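Local coordinates for D-alanyl-D-alanine carboxypeptidase (Penicillin binding protein) family protein (Francisella tularensis subsp. tularensis, PDB 6OSU), which probably removes the C-terminal D-alanine from peptidoglycan precursor peptides, as a serine-type D-Ala-D-Ala carboxypeptidase of the peptidase S11 family, at residues Pro30-Trp40 against Lys312-Tyr323; Tyr372-Asn383 against Val396-Gly404. All blocks are in the same frame, centred on the assembly; numbering follows the deposited sequence.

Contact 1. Residues Pro30-Trp40 against Lys312-Tyr323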
loop_
_atom_site.group_PDB
_atom_site.type_symbol
_atom_site.label_atom_id
_atom_site.label_comp_id
_atom_site.label_asym_id
_atom_site.label_seq_id
_atom_site.Cartn_x
_atom_site.Cartn_y
_atom_site.Cartn_z
ATOM N N PRO A 30 15.836 4.913 15.550
ATOM C CA PRO A 30 14.913 5.848 14.895
ATOM C C PRO A 30 13.981 6.483 15.918
ATOM O O PRO A 30 13.421 5.802 16.779
ATOM C CB PRO A 30 14.155 4.960 13.903
ATOM C CG PRO A 30 15.038 3.770 13.693
ATOM C CD PRO A 30 15.730 3.548 15.008
ATOM N N ALA A 31 13.834 7.802 15.830
ATOM C CA ALA A 31 13.008 8.525 16.786
ATOM C C ALA A 31 11.530 8.290 16.500
ATOM O O ALA A 31 11.115 8.166 15.344
ATOM C CB ALA A 31 13.327 10.018 16.746
ATOM N N ASN A 32 10.733 8.210 17.562
ATOM C CA ASN A 32 9.294 8.026 17.416
ATOM C C ASN A 32 8.682 9.287 16.819
ATOM O O ASN A 32 8.669 10.347 17.456
ATOM C CB ASN A 32 8.660 7.685 18.761
ATOM C CG ASN A 32 8.205 6.240 18.840
ATOM O OD1 ASN A 32 8.833 5.347 18.270
ATOM N ND2 ASN A 32 7.099 6.005 19.535
ATOM N N ILE A 33 8.173 9.171 15.593
ATOM C CA ILE A 33 7.648 10.323 14.874
ATOM C C ILE A 33 6.392 10.844 15.567
ATOM O O ILE A 33 5.647 10.093 16.211
ATOM C CB ILE A 33 7.370 9.939 13.408
ATOM C CG1 ILE A 33 7.191 11.183 12.536
ATOM C CG2 ILE A 33 6.163 9.019 13.307
ATOM C CD1 ILE A 33 8.492 11.733 11.997
ATOM N N GLU A 34 6.160 12.151 15.448
ATOM C CA GLU A 34 4.995 12.796 16.044
ATOM C C GLU A 34 4.250 13.587 14.981
ATOM O O GLU A 34 4.814 14.503 14.374
ATOM C CB GLU A 34 5.394 13.718 17.199
ATOM C CG GLU A 34 5.475 13.041 18.557
ATOM C CD GLU A 34 5.362 14.035 19.704
ATOM O OE1 GLU A 34 4.676 15.067 19.535
ATOM O OE2 GLU A 34 5.961 13.787 20.772
ATOM N N LEU A 35 2.990 13.230 14.759
ATOM C CA LEU A 35 2.054 14.001 13.958
ATOM C C LEU A 35 0.824 14.287 14.807
ATOM O O LEU A 35 0.615 13.674 15.858
ATOM C CB LEU A 35 1.657 13.248 12.681
ATOM C CG LEU A 35 2.727 12.431 11.951
ATOM C CD1 LEU A 35 2.099 11.662 10.799
ATOM C CD2 LEU A 35 3.854 13.318 11.454
ATOM N N ASP A 36 0.000 15.229 14.356
ATOM C CA ASP A 36 -1.264 15.496 15.029
ATOM C C ASP A 36 -2.436 14.789 14.360
ATOM O O ASP A 36 -3.591 15.081 14.685
ATOM C CB ASP A 36 -1.518 17.008 15.131
ATOM C CG ASP A 36 -1.539 17.707 13.783
ATOM O OD1 ASP A 36 -1.915 17.080 12.771
ATOM O OD2 ASP A 36 -1.178 18.903 13.747
ATOM N N ALA A 37 -2.164 13.880 13.429
ATOM C CA ALA A 37 -3.216 13.026 12.904
ATOM C C ALA A 37 -3.704 12.091 14.007
ATOM O O ALA A 37 -2.893 11.532 14.751
ATOM C CB ALA A 37 -2.719 12.213 11.711
ATOM N N PRO A 38 -5.018 11.922 14.156
ATOM C CA PRO A 38 -5.526 10.989 15.174
ATOM C C PRO A 38 -5.106 9.541 14.958
ATOM O O PRO A 38 -5.149 8.758 15.916
ATOM C CB PRO A 38 -7.049 11.153 15.074
ATOM C CG PRO A 38 -7.294 11.827 13.756
ATOM C CD PRO A 38 -6.095 12.675 13.496
ATOM N N ALA A 39 -4.703 9.155 13.747
ATOM C CA ALA A 39 -4.295 7.780 13.492
ATOM C C ALA A 39 -3.424 7.726 12.245
ATOM O O ALA A 39 -3.634 8.483 11.295
ATOM C CB ALA A 39 -5.509 6.859 13.324
ATOM N N TRP A 40 -2.451 6.814 12.260
ATOM C CA TRP A 40 -1.627 6.567 11.083
ATOM C C TRP A 40 -0.928 5.223 11.228
ATOM O O TRP A 40 -0.856 4.652 12.319
ATOM C CB TRP A 40 -0.590 7.676 10.857
ATOM C CG TRP A 40 0.599 7.618 11.776
ATOM C CD1 TRP A 40 1.670 6.772 11.685
ATOM C CD2 TRP A 40 0.849 8.457 12.910
ATOM N NE1 TRP A 40 2.560 7.024 12.699
ATOM C CE2 TRP A 40 2.082 8.055 13.464
ATOM C CE3 TRP A 40 0.150 9.506 13.513
ATOM C CZ2 TRP A 40 2.629 8.665 14.590
ATOM C CZ3 TRP A 40 0.697 10.110 14.632
ATOM C CH2 TRP A 40 1.923 9.687 15.159
ATOM N N LYS A 312 -2.185 19.373 5.616
ATOM C CA LYS A 312 -1.603 18.534 6.659
ATOM C C LYS A 312 -1.642 17.063 6.268
ATOM O O LYS A 312 -0.702 16.316 6.557
ATOM C CB LYS A 312 -2.332 18.754 7.982
ATOM C CG LYS A 312 -1.845 19.947 8.781
ATOM C CD LYS A 312 -2.742 20.151 9.987
ATOM C CE LYS A 312 -1.975 20.690 11.179
ATOM N NZ LYS A 312 -2.819 20.658 12.406
ATOM N N ARG A 313 -2.727 16.632 5.619
ATOM C CA ARG A 313 -2.811 15.264 5.113
ATOM C C ARG A 313 -1.634 14.937 4.205
ATOM O O ARG A 313 -1.039 13.857 4.305
ATOM C CB ARG A 313 -4.132 15.078 4.366
ATOM C CG ARG A 313 -4.250 13.789 3.574
ATOM C CD ARG A 313 -5.310 13.926 2.488
ATOM N NE ARG A 313 -4.857 14.807 1.416
ATOM C CZ ARG A 313 -5.657 15.372 0.518
ATOM N NH1 ARG A 313 -6.964 15.158 0.562
ATOM N NH2 ARG A 313 -5.148 16.159 -0.422
ATOM N N ASP A 314 -1.283 15.862 3.310
ATOM C CA ASP A 314 -0.152 15.647 2.417
ATOM C C ASP A 314 1.175 15.852 3.135
ATOM O O ASP A 314 2.137 15.113 2.892
ATOM C CB ASP A 314 -0.261 16.578 1.212
ATOM C CG ASP A 314 -1.508 16.318 0.390
ATOM O OD1 ASP A 314 -1.954 15.149 0.350
ATOM O OD2 ASP A 314 -2.044 17.276 -0.210
ATOM N N SER A 315 1.242 16.842 4.026
ATOM C CA SER A 315 2.470 17.093 4.775
ATOM C C SER A 315 2.827 15.905 5.661
ATOM O O SER A 315 3.970 15.432 5.657
ATOM C CB SER A 315 2.316 18.367 5.610
ATOM O OG SER A 315 3.372 18.508 6.543
ATOM N N GLU A 316 1.853 15.395 6.417
ATOM C CA GLU A 316 2.145 14.351 7.391
ATOM C C GLU A 316 2.385 13.000 6.725
ATOM O O GLU A 316 3.178 12.195 7.229
ATOM C CB GLU A 316 1.014 14.270 8.414
ATOM C CG GLU A 316 0.854 15.553 9.222
ATOM C CD GLU A 316 -0.348 15.528 10.143
ATOM O OE1 GLU A 316 -0.638 14.459 10.717
ATOM O OE2 GLU A 316 -1.010 16.579 10.285
ATOM N N SER A 317 1.725 12.734 5.594
ATOM C CA SER A 317 2.004 11.501 4.863
ATOM C C SER A 317 3.412 11.513 4.283
ATOM O O SER A 317 4.117 10.499 4.333
ATOM C CB SER A 317 0.974 11.290 3.756
ATOM O OG SER A 317 -0.305 11.016 4.293
ATOM N N ALA A 318 3.835 12.647 3.719
ATOM C CA ALA A 318 5.179 12.728 3.159
ATOM C C ALA A 318 6.234 12.545 4.242
ATOM O O ALA A 318 7.277 11.924 4.005
ATOM C CB ALA A 318 5.376 14.060 2.439
ATOM N N LYS A 319 5.977 13.073 5.441
ATOM C CA LYS A 319 6.908 12.885 6.547
ATOM C C LYS A 319 7.074 11.407 6.884
ATOM O O LYS A 319 8.195 10.939 7.117
ATOM C CB LYS A 319 6.434 13.670 7.772
ATOM C CG LYS A 319 7.159 13.299 9.056
ATOM C CD LYS A 319 7.912 14.481 9.646
ATOM C CE LYS A 319 7.079 15.204 10.693
ATOM N NZ LYS A 319 7.762 16.429 11.190
ATOM N N LEU A 320 5.971 10.654 6.904
ATOM C CA LEU A 320 6.051 9.229 7.215
ATOM C C LEU A 320 6.799 8.464 6.129
ATOM O O LEU A 320 7.677 7.645 6.426
ATOM C CB LEU A 320 4.650 8.650 7.403
ATOM C CG LEU A 320 3.834 9.145 8.594
ATOM C CD1 LEU A 320 2.442 8.542 8.553
ATOM C CD2 LEU A 320 4.525 8.806 9.906
ATOM N N LEU A 321 6.457 8.708 4.860
ATOM C CA LEU A 321 7.113 7.993 3.770
ATOM C C LEU A 321 8.601 8.320 3.705
ATOM O O LEU A 321 9.430 7.429 3.489
ATOM C CB LEU A 321 6.437 8.323 2.439
ATOM C CG LEU A 321 5.010 7.802 2.272
ATOM C CD1 LEU A 321 4.401 8.334 0.989
ATOM C CD2 LEU A 321 4.989 6.276 2.289
ATOM N N ARG A 322 8.956 9.594 3.884
ATOM C CA ARG A 322 10.365 9.982 3.876
ATOM C C ARG A 322 11.112 9.365 5.052
ATOM O O ARG A 322 12.261 8.929 4.911
ATOM C CB ARG A 322 10.478 11.503 3.904
ATOM C CG ARG A 322 11.894 12.036 3.816
ATOM C CD ARG A 322 11.929 13.536 4.082
ATOM N NE ARG A 322 10.655 14.186 3.774
ATOM C CZ ARG A 322 9.878 14.784 4.677
ATOM N NH1 ARG A 322 10.246 14.829 5.952
ATOM N NH2 ARG A 322 8.735 15.346 4.303
ATOM N N TYR A 323 10.470 9.322 6.220
ATOM C CA TYR A 323 11.091 8.735 7.403
ATOM C C TYR A 323 11.371 7.249 7.204
ATOM O O TYR A 323 12.459 6.764 7.539
ATOM C CB TYR A 323 10.187 8.980 8.613
ATOM C CG TYR A 323 10.494 8.168 9.849
ATOM C CD1 TYR A 323 11.490 8.561 10.735
ATOM C CD2 TYR A 323 9.758 7.027 10.151
ATOM C CE1 TYR A 323 11.761 7.826 11.877
ATOM C CE2 TYR A 323 10.020 6.286 11.288
ATOM C CZ TYR A 323 11.022 6.689 12.147
ATOM O OH TYR A 323 11.279 5.952 13.279
#

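Contact 2. Residues Tyr372-Asn383 against Val396-Gly404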
loop_
_atom_site.group_PDB
_atom_site.type_symbol
_atom_site.label_atom_id
_atom_site.label_comp_id
_atom_site.label_asym_id
_atom_site.label_seq_id
_atom_site.Cartn_x
_atom_site.Cartn_y
_atom_site.Cartn_z
ATOM N N TYR A 372 21.095 -0.278 12.384
ATOM C CA TYR A 372 21.246 -1.527 13.126
ATOM C C TYR A 372 22.052 -2.563 12.355
ATOM O O TYR A 372 22.694 -3.421 12.973
ATOM C CB TYR A 372 19.881 -2.139 13.460
ATOM C CG TYR A 372 19.082 -1.470 14.560
ATOM C CD1 TYR A 372 17.935 -2.074 15.059
ATOM C CD2 TYR A 372 19.454 -0.238 15.088
ATOM C CE1 TYR A 372 17.187 -1.486 16.050
ATOM C CE2 TYR A 372 18.706 0.361 16.088
ATOM C CZ TYR A 372 17.572 -0.272 16.562
ATOM O OH TYR A 372 16.813 0.303 17.551
ATOM N N VAL A 373 22.034 -2.497 11.020
ATOM C CA VAL A 373 22.429 -3.654 10.209
ATOM C C VAL A 373 23.834 -4.156 10.526
ATOM O O VAL A 373 23.989 -5.366 10.771
ATOM C CB VAL A 373 22.234 -3.342 8.716
ATOM C CG1 VAL A 373 22.865 -4.432 7.868
ATOM C CG2 VAL A 373 20.756 -3.209 8.402
ATOM N N PRO A 374 24.882 -3.327 10.545
ATOM C CA PRO A 374 26.224 -3.866 10.814
ATOM C C PRO A 374 26.415 -4.396 12.227
ATOM O O PRO A 374 27.484 -4.944 12.518
ATOM C CB PRO A 374 27.144 -2.666 10.546
ATOM C CG PRO A 374 26.294 -1.483 10.781
ATOM C CD PRO A 374 24.929 -1.871 10.298
ATOM N N TYR A 375 25.427 -4.268 13.110
ATOM C CA TYR A 375 25.567 -4.685 14.500
ATOM C C TYR A 375 24.692 -5.872 14.869
ATOM O O TYR A 375 24.665 -6.258 16.042
ATOM C CB TYR A 375 25.257 -3.508 15.431
ATOM C CG TYR A 375 26.294 -2.420 15.359
ATOM C CD1 TYR A 375 27.297 -2.330 16.314
ATOM C CD2 TYR A 375 26.287 -1.495 14.325
ATOM C CE1 TYR A 375 28.257 -1.341 16.247
ATOM C CE2 TYR A 375 27.241 -0.507 14.246
ATOM C CZ TYR A 375 28.223 -0.433 15.210
ATOM O OH TYR A 375 29.176 0.554 15.136
ATOM N N LEU A 376 23.982 -6.462 13.914
ATOM C CA LEU A 376 23.111 -7.590 14.207
ATOM C C LEU A 376 23.925 -8.874 14.332
ATOM O O LEU A 376 24.966 -9.040 13.691
ATOM C CB LEU A 376 22.050 -7.732 13.116
ATOM C CG LEU A 376 21.230 -6.460 12.885
ATOM C CD1 LEU A 376 20.394 -6.568 11.627
ATOM C CD2 LEU A 376 20.346 -6.155 14.086
ATOM N N LYS A 377 23.446 -9.784 15.181
ATOM C CA LYS A 377 24.146 -11.034 15.454
ATOM C C LYS A 377 23.139 -12.165 15.591
ATOM O O LYS A 377 22.115 -12.009 16.261
ATOM C CB LYS A 377 24.993 -10.933 16.733
ATOM C CG LYS A 377 26.100 -9.878 16.694
ATOM C CD LYS A 377 27.257 -10.276 15.782
ATOM C CE LYS A 377 28.293 -9.158 15.687
ATOM N NZ LYS A 377 29.502 -9.541 14.902
ATOM N N GLN A 378 23.432 -13.297 14.951
ATOM C CA GLN A 378 22.606 -14.488 15.087
ATOM C C GLN A 378 22.945 -15.220 16.377
ATOM O O GLN A 378 24.118 -15.384 16.728
ATOM C CB GLN A 378 22.809 -15.434 13.902
ATOM C CG GLN A 378 22.059 -15.058 12.643
ATOM C CD GLN A 378 21.985 -16.208 11.655
ATOM O OE1 GLN A 378 22.623 -17.245 11.845
ATOM N NE2 GLN A 378 21.199 -16.032 10.599
ATOM N N GLY A 379 21.914 -15.669 17.075
ATOM C CA GLY A 379 22.105 -16.416 18.305
ATOM C C GLY A 379 21.026 -17.458 18.478
ATOM O O GLY A 379 19.895 -17.294 18.007
ATOM N N ILE A 380 21.379 -18.541 19.164
ATOM C CA ILE A 380 20.439 -19.603 19.503
ATOM C C ILE A 380 20.138 -19.504 20.990
ATOM O O ILE A 380 21.036 -19.674 21.823
ATOM C CB ILE A 380 20.987 -20.992 19.143
ATOM C CG1 ILE A 380 21.291 -21.076 17.650
ATOM C CG2 ILE A 380 19.984 -22.066 19.530
ATOM C CD1 ILE A 380 20.071 -20.866 16.767
ATOM N N GLU A 381 18.884 -19.211 21.326
ATOM C CA GLU A 381 18.419 -19.232 22.707
ATOM C C GLU A 381 17.740 -20.572 22.953
ATOM O O GLU A 381 16.623 -20.807 22.476
ATOM C CB GLU A 381 17.464 -18.078 23.006
ATOM C CG GLU A 381 16.769 -18.236 24.356
ATOM C CD GLU A 381 16.005 -17.005 24.794
ATOM O OE1 GLU A 381 15.485 -16.273 23.926
ATOM O OE2 GLU A 381 15.928 -16.771 26.020
ATOM N N PHE A 382 18.411 -21.447 23.692
ATOM C CA PHE A 382 17.841 -22.752 23.975
ATOM C C PHE A 382 16.823 -22.662 25.104
ATOM O O PHE A 382 16.837 -21.738 25.922
ATOM C CB PHE A 382 18.933 -23.756 24.347
ATOM C CG PHE A 382 19.832 -24.126 23.208
ATOM C CD1 PHE A 382 19.486 -25.151 22.342
ATOM C CD2 PHE A 382 21.024 -23.451 23.000
ATOM C CE1 PHE A 382 20.308 -25.497 21.287
ATOM C CE2 PHE A 382 21.853 -23.792 21.949
ATOM C CZ PHE A 382 21.493 -24.818 21.091
ATOM N N ASN A 383 15.924 -23.633 25.124
ATOM C CA ASN A 383 15.076 -23.848 26.282
ATOM C C ASN A 383 15.979 -24.141 27.474
ATOM O O ASN A 383 16.782 -25.085 27.410
ATOM C CB ASN A 383 14.112 -25.005 26.023
ATOM C CG ASN A 383 13.055 -25.148 27.102
ATOM O OD1 ASN A 383 13.369 -25.294 28.284
ATOM N ND2 ASN A 383 11.791 -25.105 26.698
ATOM N N VAL A 396 13.896 -27.043 20.146
ATOM C CA VAL A 396 14.862 -26.877 21.229
ATOM C C VAL A 396 15.040 -25.431 21.656
ATOM O O VAL A 396 15.713 -25.183 22.670
ATOM C CB VAL A 396 16.232 -27.480 20.862
ATOM C CG1 VAL A 396 16.138 -28.994 20.774
ATOM C CG2 VAL A 396 16.733 -26.891 19.555
ATOM N N GLY A 397 14.478 -24.476 20.930
ATOM C CA GLY A 397 14.627 -23.082 21.315
ATOM C C GLY A 397 14.315 -22.160 20.147
ATOM O O GLY A 397 13.575 -22.523 19.232
ATOM N N ASN A 398 14.897 -20.965 20.211
ATOM C CA ASN A 398 14.688 -19.920 19.220
ATOM C C ASN A 398 16.017 -19.490 18.615
ATOM O O ASN A 398 17.018 -19.353 19.328
ATOM C CB ASN A 398 14.010 -18.693 19.840
ATOM C CG ASN A 398 12.600 -18.975 20.313
ATOM O OD1 ASN A 398 11.814 -19.622 19.621
ATOM N ND2 ASN A 398 12.268 -18.479 21.498
ATOM N N LEU A 399 16.024 -19.270 17.303
ATOM C CA LEU A 399 17.093 -18.493 16.691
ATOM C C LEU A 399 16.792 -17.019 16.917
ATOM O O LEU A 399 15.679 -16.555 16.653
ATOM C CB LEU A 399 17.230 -18.794 15.198
ATOM C CG LEU A 399 18.450 -18.149 14.524
ATOM C CD1 LEU A 399 19.029 -19.071 13.467
ATOM C CD2 LEU A 399 18.123 -16.792 13.909
ATOM N N VAL A 400 17.779 -16.287 17.416
ATOM C CA VAL A 400 17.569 -14.925 17.883
ATOM C C VAL A 400 18.519 -13.989 17.150
ATOM O O VAL A 400 19.704 -14.298 16.979
ATOM C CB VAL A 400 17.762 -14.822 19.411
ATOM C CG1 VAL A 400 17.716 -13.375 19.861
ATOM C CG2 VAL A 400 16.695 -15.639 20.137
ATOM N N ILE A 401 17.988 -12.853 16.706
ATOM C CA ILE A 401 18.778 -11.757 16.157
ATOM C C ILE A 401 18.821 -10.658 17.208
ATOM O O ILE A 401 17.781 -10.093 17.569
ATOM C CB ILE A 401 18.189 -11.236 14.838
ATOM C CG1 ILE A 401 18.011 -12.382 13.842
ATOM C CG2 ILE A 401 19.078 -10.147 14.250
ATOM C CD1 ILE A 401 19.304 -12.978 13.371
ATOM N N THR A 402 20.016 -10.358 17.705
ATOM C CA THR A 402 20.201 -9.339 18.725
ATOM C C THR A 402 20.966 -8.149 18.159
ATOM O O THR A 402 21.644 -8.247 17.132
ATOM C CB THR A 402 20.939 -9.902 19.948
ATOM O OG1 THR A 402 22.066 -10.676 19.518
ATOM C CG2 THR A 402 20.014 -10.776 20.776
ATOM N N LEU A 403 20.848 -7.016 18.846
ATOM C CA LEU A 403 21.492 -5.771 18.430
ATOM C C LEU A 403 22.814 -5.638 19.178
ATOM O O LEU A 403 22.843 -5.253 20.348
ATOM C CB LEU A 403 20.585 -4.575 18.690
ATOM C CG LEU A 403 21.171 -3.224 18.277
ATOM C CD1 LEU A 403 21.493 -3.226 16.790
ATOM C CD2 LEU A 403 20.220 -2.091 18.624
ATOM N N GLY A 404 23.912 -5.953 18.492
ATOM C CA GLY A 404 25.216 -5.848 19.115
ATOM C C GLY A 404 25.433 -6.926 20.163
ATOM O O GLY A 404 24.921 -8.047 20.066
#

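Contact 1. Residues Pro30-Trp40 against Lys312-Tyr323
P30 and A31 meet helix 310-327 at the phenol of Y323. The ring of Y323 is carried out along the helix surface because its CG lies anti to the backbone N (chi1 166°), and its OH ends 3.0 Å from the carbonyl O of A31, while CB of P30 packs obliquely against the same end of the ring. I33 comes next, its two branches dividing the work: CD1 rests on the aliphatic chain of K319, 3.6 Å from CG, and CG2 touches CD2 of L320. K319 bends at its second and third torsions, which brings CE alongside CD2 of L35. The other methyl of L35, CD1, drops between CB of E316 and CG of L320 and also lies over one face of the W40 indole near its rim. In this way an extended loop leading into strand 39-44 runs antiparallel to the C-terminal helix of the penicillin-binding catalytic domain, before entering the five-stranded antiparallel sheet that the helix covers. D36 then turns the interaction polar. Its OD2 forms a salt bridge with NZ of K312 at 2.8 Å, the ammonium standing above the carboxylate plane, and its OD1 lies 2.7 Å from OE2 of E316, the two carboxylates turned 70° to each other. Two acid oxygens so close suggest that one of the two acids is probably protonated, and the nearby lysine may ease the charge. On its other oxygen, OE1, E316 receives a weak bond from the backbone N of A37. W40 ends the segment: CD2 of L320 sits over the five-membered ring, 4.1 Å from its centroid, CD1 of L320 touches W40 CD1, and the indole NE1 is bonded to S52 on the adjoining strand.

Contact 2. Residues Tyr372-Asn383 against Val396-Gly404
Y372 and L403 meet at one end of this strand pair. CD2 of L403 stands over the centre of the phenol, 3.8 Å from its centroid and 11° off the ring normal, and CD1 covers CG at 3.7 Å. L403 reaches the ring with CG anti to its backbone N (chi1 -180°), crossing it at about a right angle; the hydroxyl beyond is bonded to R29. CD1 also touches CB of Y375 and CD2 of L376, making L403 a shared apolar surface. Strands 376-382 and 396-403 are antiparallel neighbours at the edge of the five-stranded sheet in the PBP5-type C-terminal domain, 376-382 being outermost, with regular backbone bonds such as T402 N to K377 O. On the face bearing L376, Q378 and I380, Q378 and I401 lie side by side and point the same way, CD1 of I401 3.5 Å from CG of Q378, whose amide NE2 is held by the carbonyl of L333. I380 folds its CD1 back over L399, 3.9 Å from CB. The other face is more polar: CB of E381 lies 3.8 Å from CG2 of V400, and with CG anti to N and the chain extended its OE1 ends 4.0 Å from that methyl; T402 OG1 stands near CB of K377. Opposite F382, the CA of G397 lies 3.2 Å from the carbonyl O of E381, a CA-H...O contact, at backbone angles that call for glycine.

From the N terminus, the chain passes through contact 1 early, at 30-40, and does not close it until helix 310-327, so that contact spans nearly the whole catalytic domain, including the predicted acyl-ester serine S64 and its partners. Contact 2 opens only after contact 1 has closed, and joins strands 13 residues apart in the later domain; the two are in series, neither nested nor crossed. Contact 1 ties the N-terminal lead-in to the helix that packs on the catalytic sheet, contact 2 pairs the outermost strand 376-382 of the second sheet with its inner neighbour. Their centres lie about 31 Å apart, yet P30 reaches Y372, CD to OH 4.3 Å, where the domains meet.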